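Local coordinates for protein GCN5-related N-acetyltransferase (PDB 4MY0) that binds acetyl-CoA and a phosphorylated coenzyme A analogue and, as a GNAT-family enzyme, probably transfers acetyl groups to aminoglycosides, at residues E61-W69 / V99-R110; M281-A289 / I308-Q316. All coordinates share one frame; numbering follows the deposited sequence. Where two conformers were deposited one is given.

Interaction 1: E61-W69 / V99-R110; sequences EVVAAARIW and VGSLLMRGVLER. With AC8 ([(2R,3R,4R,5R)-5-(6-amino-9H-purin-9-yl)-3,4-bis(phosphonooxy)tetrahydrofuran-2-yl]methyl (3R)-3-hydroxy-2,2-dimethyl-4-oxo-4-({3-oxo-3-[(2-sulfanylethyl)amino]propyl}amino)butyl dihydrogen diphosphate), chain L.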
loop_
_atom_site.group_PDB
_atom_site.type_symbol
_atom_site.label_atom_id
_atom_site.label_comp_id
_atom_site.label_asym_id
_atom_site.label_seq_id
_atom_site.Cartn_x
_atom_site.Cartn_y
_atom_site.Cartn_z
ATOM N N GLU C 61 2.782 -5.320 -45.434
ATOM C CA GLU C 61 2.450 -5.362 -44.013
ATOM C C GLU C 61 2.949 -4.093 -43.301
ATOM O O GLU C 61 4.125 -3.725 -43.429
ATOM C CB GLU C 61 3.070 -6.597 -43.360
ATOM C CG GLU C 61 2.198 -7.242 -42.301
ATOM C CD GLU C 61 1.088 -8.095 -42.903
ATOM O OE1 GLU C 61 1.400 -9.028 -43.678
ATOM O OE2 GLU C 61 -0.096 -7.831 -42.602
ATOM N N VAL C 62 2.063 -3.424 -42.558
ATOM C CA VAL C 62 2.457 -2.249 -41.772
ATOM C C VAL C 62 3.294 -2.713 -40.586
ATOM O O VAL C 62 2.893 -3.582 -39.833
ATOM C CB VAL C 62 1.243 -1.429 -41.282
ATOM C CG1 VAL C 62 1.693 -0.361 -40.282
ATOM C CG2 VAL C 62 0.505 -0.781 -42.460
ATOM N N VAL C 63 4.466 -2.128 -40.421
ATOM C CA VAL C 63 5.422 -2.604 -39.422
ATOM C C VAL C 63 5.735 -1.488 -38.395
ATOM O O VAL C 63 6.229 -1.741 -37.283
ATOM C CB VAL C 63 6.657 -3.130 -40.203
ATOM C CG1 VAL C 63 7.952 -2.862 -39.510
ATOM C CG2 VAL C 63 6.463 -4.612 -40.561
ATOM N N ALA C 64 5.409 -0.249 -38.759
ATOM C CA ALA C 64 5.662 0.903 -37.880
ATOM C C ALA C 64 4.798 2.096 -38.286
ATOM O O ALA C 64 4.362 2.199 -39.441
ATOM C CB ALA C 64 7.150 1.287 -37.901
ATOM N N ALA C 65 4.532 2.997 -37.348
ATOM C CA ALA C 65 3.683 4.151 -37.669
ATOM C C ALA C 65 3.903 5.295 -36.689
ATOM O O ALA C 65 4.302 5.071 -35.554
ATOM C CB ALA C 65 2.193 3.741 -37.695
ATOM N N ALA C 66 3.647 6.517 -37.143
ATOM C CA ALA C 66 3.763 7.705 -36.303
ATOM C C ALA C 66 2.906 8.781 -36.917
ATOM O O ALA C 66 2.705 8.803 -38.142
ATOM C CB ALA C 66 5.203 8.179 -36.223
ATOM N N ARG C 67 2.379 9.673 -36.090
ATOM C CA ARG C 67 1.589 10.773 -36.629
ATOM C C ARG C 67 2.085 12.135 -36.150
ATOM O O ARG C 67 2.827 12.242 -35.165
ATOM C CB ARG C 67 0.089 10.578 -36.354
ATOM C CG ARG C 67 -0.291 10.561 -34.897
ATOM C CD ARG C 67 -1.654 9.893 -34.674
ATOM N NE ARG C 67 -1.632 9.092 -33.453
ATOM C CZ ARG C 67 -2.055 9.513 -32.264
ATOM N NH1 ARG C 67 -1.975 8.702 -31.221
ATOM N NH2 ARG C 67 -2.560 10.737 -32.112
ATOM N N ILE C 68 1.677 13.170 -36.874
ATOM C CA ILE C 68 2.130 14.523 -36.616
ATOM C C ILE C 68 0.948 15.440 -36.307
ATOM O O ILE C 68 0.121 15.682 -37.177
ATOM C CB ILE C 68 2.846 15.069 -37.865
ATOM C CG1 ILE C 68 3.989 14.141 -38.265
ATOM C CG2 ILE C 68 3.377 16.490 -37.633
ATOM C CD1 ILE C 68 4.657 14.558 -39.551
ATOM N N TRP C 69 0.878 15.956 -35.079
ATOM C CA TRP C 69 -0.105 16.995 -34.759
ATOM C C TRP C 69 0.335 18.321 -35.354
ATOM O O TRP C 69 1.516 18.691 -35.242
ATOM C CB TRP C 69 -0.228 17.182 -33.242
ATOM C CG TRP C 69 -0.987 16.116 -32.525
ATOM C CD1 TRP C 69 -0.464 15.059 -31.837
ATOM C CD2 TRP C 69 -2.409 16.019 -32.393
ATOM N NE1 TRP C 69 -1.476 14.301 -31.301
ATOM C CE2 TRP C 69 -2.680 14.872 -31.626
ATOM C CE3 TRP C 69 -3.479 16.791 -32.855
ATOM C CZ2 TRP C 69 -3.982 14.477 -31.308
ATOM C CZ3 TRP C 69 -4.767 16.399 -32.547
ATOM C CH2 TRP C 69 -5.010 15.259 -31.778
ATOM N N VAL C 99 14.258 0.421 -37.890
ATOM C CA VAL C 99 12.947 0.797 -38.429
ATOM C C VAL C 99 12.374 2.108 -37.834
ATOM O O VAL C 99 11.939 3.007 -38.571
ATOM C CB VAL C 99 11.946 -0.368 -38.317
ATOM C CG1 VAL C 99 10.536 0.062 -38.772
ATOM C CG2 VAL C 99 12.452 -1.563 -39.141
ATOM N N GLY C 100 12.383 2.223 -36.515
ATOM C CA GLY C 100 11.935 3.448 -35.862
ATOM C C GLY C 100 12.691 4.689 -36.321
ATOM O O GLY C 100 12.109 5.767 -36.446
ATOM N N SER C 101 13.988 4.537 -36.574
ATOM C CA SER C 101 14.821 5.639 -37.052
ATOM C C SER C 101 14.475 6.013 -38.487
ATOM O O SER C 101 14.493 7.191 -38.861
ATOM C CB SER C 101 16.307 5.253 -36.968
ATOM O OG SER C 101 16.719 5.136 -35.617
ATOM N N LEU C 102 14.171 5.006 -39.296
ATOM C CA LEU C 102 13.792 5.243 -40.688
ATOM C C LEU C 102 12.445 5.988 -40.699
ATOM O O LEU C 102 12.255 6.949 -41.446
ATOM C CB LEU C 102 13.725 3.901 -41.433
ATOM C CG LEU C 102 13.469 3.699 -42.937
ATOM C CD1 LEU C 102 12.016 3.639 -43.205
ATOM C CD2 LEU C 102 14.135 4.760 -43.843
ATOM N N LEU C 103 11.532 5.545 -39.845
ATOM C CA LEU C 103 10.230 6.179 -39.673
ATOM C C LEU C 103 10.403 7.638 -39.273
ATOM O O LEU C 103 9.808 8.530 -39.872
ATOM C CB LEU C 103 9.473 5.486 -38.535
ATOM C CG LEU C 103 7.942 5.427 -38.480
ATOM C CD1 LEU C 103 7.441 5.410 -37.033
ATOM C CD2 LEU C 103 7.243 6.494 -39.300
HETATM N N MSE C 104 11.180 7.867 -38.219
HETATM C CA MSE C 104 11.304 9.212 -37.652
HETATM C C MSE C 104 12.019 10.190 -38.604
HETATM O O MSE C 104 11.694 11.382 -38.645
HETATM C CB MSE C 104 12.011 9.142 -36.309
HETATM C CG MSE C 104 11.163 8.560 -35.167
HETATM SE SE MSE C 104 9.598 9.739 -34.871
HETATM C CE MSE C 104 10.559 11.459 -34.700
ATOM N N ARG C 105 12.981 9.696 -39.380
ATOM C CA ARG C 105 13.580 10.547 -40.408
ATOM C C ARG C 105 12.537 10.970 -41.437
ATOM O O ARG C 105 12.537 12.120 -41.882
ATOM C CB ARG C 105 14.766 9.864 -41.079
ATOM C CG ARG C 105 15.971 9.794 -40.154
ATOM C CD ARG C 105 17.133 9.058 -40.781
ATOM N NE ARG C 105 18.130 8.724 -39.764
ATOM C CZ ARG C 105 18.485 7.480 -39.449
ATOM N NH1 ARG C 105 17.936 6.452 -40.087
ATOM N NH2 ARG C 105 19.398 7.264 -38.507
ATOM N N GLY C 106 11.640 10.050 -41.801
ATOM C CA GLY C 106 10.542 10.384 -42.695
ATOM C C GLY C 106 9.615 11.393 -42.035
ATOM O O GLY C 106 9.106 12.303 -42.690
ATOM N N VAL C 107 9.408 11.236 -40.730
ATOM C CA VAL C 107 8.582 12.168 -39.968
ATOM C C VAL C 107 9.170 13.586 -39.941
ATOM O O VAL C 107 8.455 14.577 -40.164
ATOM C CB VAL C 107 8.324 11.657 -38.533
ATOM C CG1 VAL C 107 7.812 12.778 -37.649
ATOM C CG2 VAL C 107 7.337 10.503 -38.540
ATOM N N LEU C 108 10.469 13.689 -39.685
ATOM C CA LEU C 108 11.127 14.993 -39.683
ATOM C C LEU C 108 11.063 15.630 -41.058
ATOM O O LEU C 108 10.847 16.836 -41.191
ATOM C CB LEU C 108 12.582 14.863 -39.260
ATOM C CG LEU C 108 12.842 14.504 -37.797
ATOM C CD1 LEU C 108 14.332 14.567 -37.510
ATOM C CD2 LEU C 108 12.081 15.411 -36.852
ATOM N N GLU C 109 11.255 14.827 -42.092
ATOM C CA GLU C 109 11.195 15.362 -43.446
ATOM C C GLU C 109 9.790 15.884 -43.780
ATOM O O GLU C 109 9.642 16.984 -44.325
ATOM C CB GLU C 109 11.656 14.314 -44.462
ATOM C CG GLU C 109 12.019 14.928 -45.804
ATOM C CD GLU C 109 12.958 16.124 -45.653
ATOM O OE1 GLU C 109 13.946 16.028 -44.886
ATOM O OE2 GLU C 109 12.702 17.171 -46.293
ATOM N N ARG C 110 8.758 15.117 -43.431
ATOM C CA ARG C 110 7.380 15.563 -43.682
ATOM C C ARG C 110 7.103 16.859 -42.908
ATOM O O ARG C 110 6.538 17.813 -43.448
ATOM C CB ARG C 110 6.372 14.469 -43.295
ATOM C CG ARG C 110 4.895 14.862 -43.471
ATOM C CD ARG C 110 4.570 15.267 -44.923
ATOM N NE ARG C 110 5.003 14.257 -45.888
ATOM C CZ ARG C 110 4.323 13.148 -46.173
ATOM N NH1 ARG C 110 3.162 12.897 -45.572
ATOM N NH2 ARG C 110 4.800 12.283 -47.057
HETATM N N1A AC8 L . 15.792 1.068 -24.741
HETATM O O1A AC8 L . 15.735 2.693 -34.974
HETATM P P1A AC8 L . 15.898 1.690 -33.842
HETATM C C1B AC8 L . 17.740 2.423 -29.278
HETATM S S1P AC8 L . 7.775 7.443 -27.810
HETATM C C2A AC8 L . 17.007 1.580 -25.016
HETATM O O2A AC8 L . 16.184 0.261 -34.209
HETATM P P2A AC8 L . 13.251 0.962 -32.974
HETATM C C2B AC8 L . 18.505 1.489 -30.188
HETATM O O2B AC8 L . 19.470 0.747 -29.432
HETATM O O2C AC8 L . 20.336 -0.703 -31.286
HETATM C C2P AC8 L . 8.134 5.712 -28.268
HETATM N N3A AC8 L . 17.351 1.872 -26.279
HETATM O O3A AC8 L . 14.595 1.845 -32.927
HETATM C C3B AC8 L . 19.150 2.475 -31.167
HETATM O O3B AC8 L . 20.285 3.079 -30.537
HETATM P P3B AC8 L . 21.836 2.674 -30.799
HETATM O O3C AC8 L . 18.613 -1.565 -29.672
HETATM C C3P AC8 L . 6.770 5.074 -28.137
HETATM C C4A AC8 L . 16.466 1.656 -27.290
HETATM O O4A AC8 L . 12.930 0.617 -34.413
HETATM C C4B AC8 L . 18.145 3.606 -31.285
HETATM O O4B AC8 L . 17.310 3.497 -30.127
HETATM O O4C AC8 L . 20.968 -1.153 -28.866
HETATM P P4C AC8 L . 19.882 -0.775 -29.846
HETATM N N4P AC8 L . 6.667 3.640 -28.396
HETATM C C5A AC8 L . 15.208 1.138 -27.024
HETATM O O5A AC8 L . 13.369 -0.118 -31.937
HETATM C C5B AC8 L . 17.286 3.512 -32.542
HETATM O O5B AC8 L . 17.036 2.135 -32.803
HETATM C C5P AC8 L . 7.102 2.621 -27.664
HETATM O O5P AC8 L . 7.756 2.803 -26.642
HETATM C C6A AC8 L . 14.874 0.842 -25.707
HETATM N N6A AC8 L . 13.657 0.327 -25.397
HETATM O O6A AC8 L . 12.182 2.030 -32.434
HETATM C C6P AC8 L . 6.724 1.246 -28.164
HETATM N N7A AC8 L . 14.548 1.019 -28.202
HETATM O O7A AC8 L . 21.941 1.173 -30.673
HETATM C C7P AC8 L . 7.749 0.132 -27.905
HETATM C C8A AC8 L . 15.382 1.467 -29.176
HETATM O O8A AC8 L . 22.130 3.201 -32.190
HETATM N N8P AC8 L . 8.937 0.434 -28.709
HETATM N N9A AC8 L . 16.550 1.838 -28.611
HETATM O O9A AC8 L . 22.559 3.403 -29.687
HETATM C C9P AC8 L . 9.007 0.661 -30.019
HETATM O O9P AC8 L . 8.003 0.612 -30.712
HETATM C CAP AC8 L . 10.355 0.962 -30.650
HETATM O OAP AC8 L . 11.362 0.131 -30.070
HETATM C CBP AC8 L . 10.810 2.420 -30.495
HETATM C CCP AC8 L . 12.218 2.542 -31.098
HETATM C CDP AC8 L . 9.864 3.352 -31.245
HETATM C CEP AC8 L . 10.871 2.833 -29.034
#
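A64 and A66 of the strand 61-69 turn their methyl groups onto the helix 99-110. The A64 CB lies 3.7 Å from V99 CG1. A66 CB fits between two helix side chains, 3.7 Å from L103 CD1 and 3.9 Å from V107 CG2. L103 reaches the strand with CD1, which comes to 3.5 Å from A65 O. These small residues let the helix lie close on the strand. The two axes approach to 8.7 Å and cross at -35°. No hydrogen bond joins the segments; methyl groups do the packing.

At the far end I68 is still buried, with CG1 beside its backbone N (chi1 -56°) and CD1 3.9 Å from R110 CG. I68 CD1 and V107 CG1 pass alongside each other, the side chains running opposite ways. Against this, R110 is partly exposed, and R105 and E109 lie exposed on the outer helix side. The R110 chain bends at chi2 and chi3, taking its guanidinium off to D12 (salt bridge) and G51 O (hydrogen bond).

The N-terminal end of the helix grips the ligand. G100 N donates to AC8 O4A at 2.7 Å. S101 gives both N and OG to AC8 O1A, with the OG bond at 2.7 Å. This is the pyrophosphate binding of the GNAT fold, and the helix dipole would probably help hold the negative charge.

V63 and A64 form a beta bulge opposite V56 of strand 53-58. Strand 78-90 flanks the other edge of strand 61-75. Its V90 and I85 add to the packing at A64 and V107, while helix 18-26 touches A65.

Interaction 2: M281-A289 / I308-Q316; sequences MLRLLDAPA and IDDPGVPAQ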
loop_
_atom_site.group_PDB
_atom_site.type_symbol
_atom_site.label_atom_id
_atom_site.label_comp_id
_atom_site.label_asym_id
_atom_site.label_seq_id
_atom_site.Cartn_x
_atom_site.Cartn_y
_atom_site.Cartn_z
HETATM N N MSE C 281 10.496 16.771 -25.125
HETATM C CA MSE C 281 11.675 17.103 -25.917
HETATM C C MSE C 281 11.346 18.031 -27.063
HETATM O O MSE C 281 10.195 18.106 -27.487
HETATM C CB MSE C 281 12.330 15.848 -26.467
HETATM C CG MSE C 281 13.071 15.062 -25.404
HETATM SE SE MSE C 281 13.980 13.543 -26.214
HETATM C CE MSE C 281 15.107 13.089 -24.690
ATOM N N LEU C 282 12.377 18.716 -27.559
ATOM C CA LEU C 282 12.247 19.707 -28.618
ATOM C C LEU C 282 13.335 19.470 -29.654
ATOM O O LEU C 282 14.443 19.051 -29.303
ATOM C CB LEU C 282 12.441 21.103 -28.026
ATOM C CG LEU C 282 12.365 22.274 -28.997
ATOM C CD1 LEU C 282 10.947 22.371 -29.542
ATOM C CD2 LEU C 282 12.775 23.572 -28.302
ATOM N N ARG C 283 13.027 19.723 -30.922
ATOM C CA ARG C 283 14.064 19.777 -31.954
ATOM C C ARG C 283 13.813 20.947 -32.910
ATOM O O ARG C 283 12.666 21.201 -33.276
ATOM C CB ARG C 283 14.105 18.474 -32.759
ATOM C CG ARG C 283 15.355 18.350 -33.633
ATOM C CD ARG C 283 15.148 17.426 -34.845
ATOM N NE ARG C 283 16.420 16.844 -35.287
ATOM C CZ ARG C 283 17.362 17.509 -35.957
ATOM N NH1 ARG C 283 17.190 18.789 -36.274
ATOM N NH2 ARG C 283 18.488 16.896 -36.308
ATOM N N LEU C 284 14.866 21.661 -33.310
ATOM C CA LEU C 284 14.716 22.659 -34.373
ATOM C C LEU C 284 14.859 21.990 -35.754
ATOM O O LEU C 284 15.816 21.249 -35.999
ATOM C CB LEU C 284 15.734 23.798 -34.240
ATOM C CG LEU C 284 15.835 24.671 -32.984
ATOM C CD1 LEU C 284 16.128 26.109 -33.367
ATOM C CD2 LEU C 284 14.630 24.586 -32.051
ATOM N N LEU C 285 13.905 22.243 -36.645
ATOM C CA LEU C 285 13.969 21.718 -38.012
ATOM C C LEU C 285 14.435 22.765 -39.031
ATOM O O LEU C 285 15.019 22.418 -40.065
ATOM C CB LEU C 285 12.602 21.191 -38.449
ATOM C CG LEU C 285 11.897 20.215 -37.518
ATOM C CD1 LEU C 285 10.564 19.808 -38.114
ATOM C CD2 LEU C 285 12.783 19.010 -37.286
ATOM N N ASP C 286 14.134 24.035 -38.754
ATOM C CA ASP C 286 14.536 25.147 -39.622
ATOM C C ASP C 286 14.915 26.304 -38.690
ATOM O O ASP C 286 14.078 27.148 -38.366
ATOM C CB ASP C 286 13.372 25.534 -40.559
ATOM C CG ASP C 286 13.672 26.767 -41.435
ATOM O OD1 ASP C 286 12.872 27.025 -42.364
ATOM O OD2 ASP C 286 14.678 27.487 -41.210
ATOM N N ALA C 287 16.176 26.342 -38.266
ATOM C CA ALA C 287 16.598 27.275 -37.222
ATOM C C ALA C 287 16.377 28.764 -37.526
ATOM O O ALA C 287 15.927 29.496 -36.641
ATOM C CB ALA C 287 18.051 27.003 -36.785
ATOM N N PRO C 288 16.695 29.227 -38.759
ATOM C CA PRO C 288 16.412 30.648 -39.008
ATOM C C PRO C 288 14.939 30.976 -38.817
ATOM O O PRO C 288 14.621 32.029 -38.255
ATOM C CB PRO C 288 16.813 30.842 -40.480
ATOM C CG PRO C 288 17.894 29.830 -40.698
ATOM C CD PRO C 288 17.483 28.626 -39.856
ATOM N N ALA C 289 14.055 30.085 -39.259
ATOM C CA ALA C 289 12.619 30.359 -39.177
ATOM C C ALA C 289 12.128 30.217 -37.744
ATOM O O ALA C 289 11.238 30.943 -37.316
ATOM C CB ALA C 289 11.828 29.443 -40.115
ATOM N N ILE C 308 26.625 25.532 -36.008
ATOM C CA ILE C 308 25.676 24.430 -35.869
ATOM C C ILE C 308 26.136 23.205 -36.652
ATOM O O ILE C 308 26.373 23.275 -37.862
ATOM C CB ILE C 308 24.266 24.841 -36.363
ATOM C CG1 ILE C 308 23.688 25.967 -35.497
ATOM C CG2 ILE C 308 23.323 23.635 -36.382
ATOM C CD1 ILE C 308 22.373 26.556 -36.055
ATOM N N ASP C 309 26.261 22.086 -35.952
ATOM C CA ASP C 309 26.610 20.809 -36.560
ATOM C C ASP C 309 25.366 19.913 -36.544
ATOM O O ASP C 309 25.144 19.185 -35.570
ATOM C CB ASP C 309 27.741 20.164 -35.742
ATOM C CG ASP C 309 28.098 18.767 -36.219
ATOM O OD1 ASP C 309 28.598 17.969 -35.396
ATOM O OD2 ASP C 309 27.887 18.464 -37.412
ATOM N N ASP C 310 24.541 19.970 -37.597
ATOM C CA ASP C 310 23.321 19.144 -37.643
ATOM C C ASP C 310 23.220 18.378 -38.958
ATOM O O ASP C 310 22.598 18.844 -39.919
ATOM C CB ASP C 310 22.055 19.985 -37.401
ATOM C CG ASP C 310 20.768 19.139 -37.365
ATOM O OD1 ASP C 310 19.671 19.750 -37.371
ATOM O OD2 ASP C 310 20.850 17.882 -37.334
ATOM N N PRO C 311 23.838 17.191 -39.005
ATOM C CA PRO C 311 23.823 16.409 -40.243
ATOM C C PRO C 311 22.437 15.816 -40.500
ATOM O O PRO C 311 22.170 15.360 -41.608
ATOM C CB PRO C 311 24.863 15.317 -39.978
ATOM C CG PRO C 311 24.874 15.156 -38.483
ATOM C CD PRO C 311 24.581 16.522 -37.918
ATOM N N GLY C 312 21.569 15.845 -39.487
ATOM C CA GLY C 312 20.176 15.468 -39.658
ATOM C C GLY C 312 19.381 16.460 -40.499
ATOM O O GLY C 312 18.435 16.075 -41.186
ATOM N N VAL C 313 19.753 17.740 -40.422
ATOM C CA VAL C 313 19.149 18.793 -41.237
ATOM C C VAL C 313 20.269 19.694 -41.751
ATOM O O VAL C 313 20.549 20.745 -41.166
ATOM C CB VAL C 313 18.141 19.668 -40.440
ATOM C CG1 VAL C 313 17.485 20.713 -41.363
ATOM C CG2 VAL C 313 17.082 18.818 -39.765
ATOM N N PRO C 314 20.926 19.277 -42.842
ATOM C CA PRO C 314 22.085 19.984 -43.393
ATOM C C PRO C 314 21.818 21.463 -43.682
ATOM O O PRO C 314 22.734 22.279 -43.567
ATOM C CB PRO C 314 22.358 19.228 -44.698
ATOM C CG PRO C 314 21.859 17.841 -44.430
ATOM C CD PRO C 314 20.630 18.037 -43.585
ATOM N N ALA C 315 20.590 21.807 -44.051
ATOM C CA ALA C 315 20.258 23.207 -44.316
ATOM C C ALA C 315 20.474 24.117 -43.086
ATOM O O ALA C 315 20.722 25.318 -43.237
ATOM C CB ALA C 315 18.830 23.324 -44.838
ATOM N N GLN C 316 20.378 23.538 -41.884
ATOM C CA GLN C 316 20.605 24.261 -40.629
ATOM C C GLN C 316 22.082 24.371 -40.283
ATOM O O GLN C 316 22.466 25.162 -39.414
ATOM C CB GLN C 316 19.930 23.532 -39.443
ATOM C CG GLN C 316 18.439 23.576 -39.455
ATOM C CD GLN C 316 17.840 23.316 -38.096
ATOM O OE1 GLN C 316 16.960 24.057 -37.661
ATOM N NE2 GLN C 316 18.306 22.263 -37.416
#
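R283 and D310 form a salt bridge at one side of the contact. The guanidinium meets the carboxylate end-on. NH1 donates to D310 OD1 at 2.9 Å and NH2 to D310 OD2 at 2.8 Å. Both oxygens are met on their syn side, with the planes 29° apart. In R283, CG anti to the backbone N (chi1 -167°) and an extended chain carry the charged end to D310.

Hydrogen bonds add to this pair. R283 NH1 also donates to L284 O, and NE to L132 O, holding the guanidinium on a second side. Q316 NE2 donates to the anti lone pair of D310 OD1 at 2.9 Å, so that oxygen accepts two bonds. The same NE2 makes a weak bond to L284 O. The extended Q316 side chain lies along L284-A287, with CG 3.7 Å from L285 O. A lysine in place of R283 would probably lose the paired grip on D310, leaving the carboxylate freer to turn and L284 O without its bond from NH1.

In the backbones, D286 N-caps the helix starting at A287 by a weak bond from A289 N to its OD2, and D310 to V313 is a type I beta turn.

V313 lays its methyls against polar atoms, CG2 3.5 Å from R283 NH1 and CG1 3.3 Å from L285 O. The apolar pair, A287 CB to I308 CD1, is wide at 4.4 Å.

The contact joins the end of strand 274-284 to the turn after strand 302-309, in the sterol carrier protein domain. V313 packs on R112 and L285 on S111 of helix 99-113. S345 of helix 345-352 touches both R283 and D310.

Helix 99-113 connects the two interactions, whose centres are 18 Å apart. Its strand-facing side makes interaction 1. L108, pointing away from that strand, packs against interaction 2. L108 CD2 lies 3.7 Å from L285 CD2, and L108 CD1 lies 3.8 Å from R283 NE. The two differ in kind: interaction 1 is apolar and within the N-terminal GNAT domain, while interaction 2 is mainly polar and ties strand 274-284 to the C-terminal domain. Only interaction 1 touches AC8. The R283 side chain is about 14 Å from AC8 and about 8 Å from that of Y129, an acetyl-CoA-binding residue.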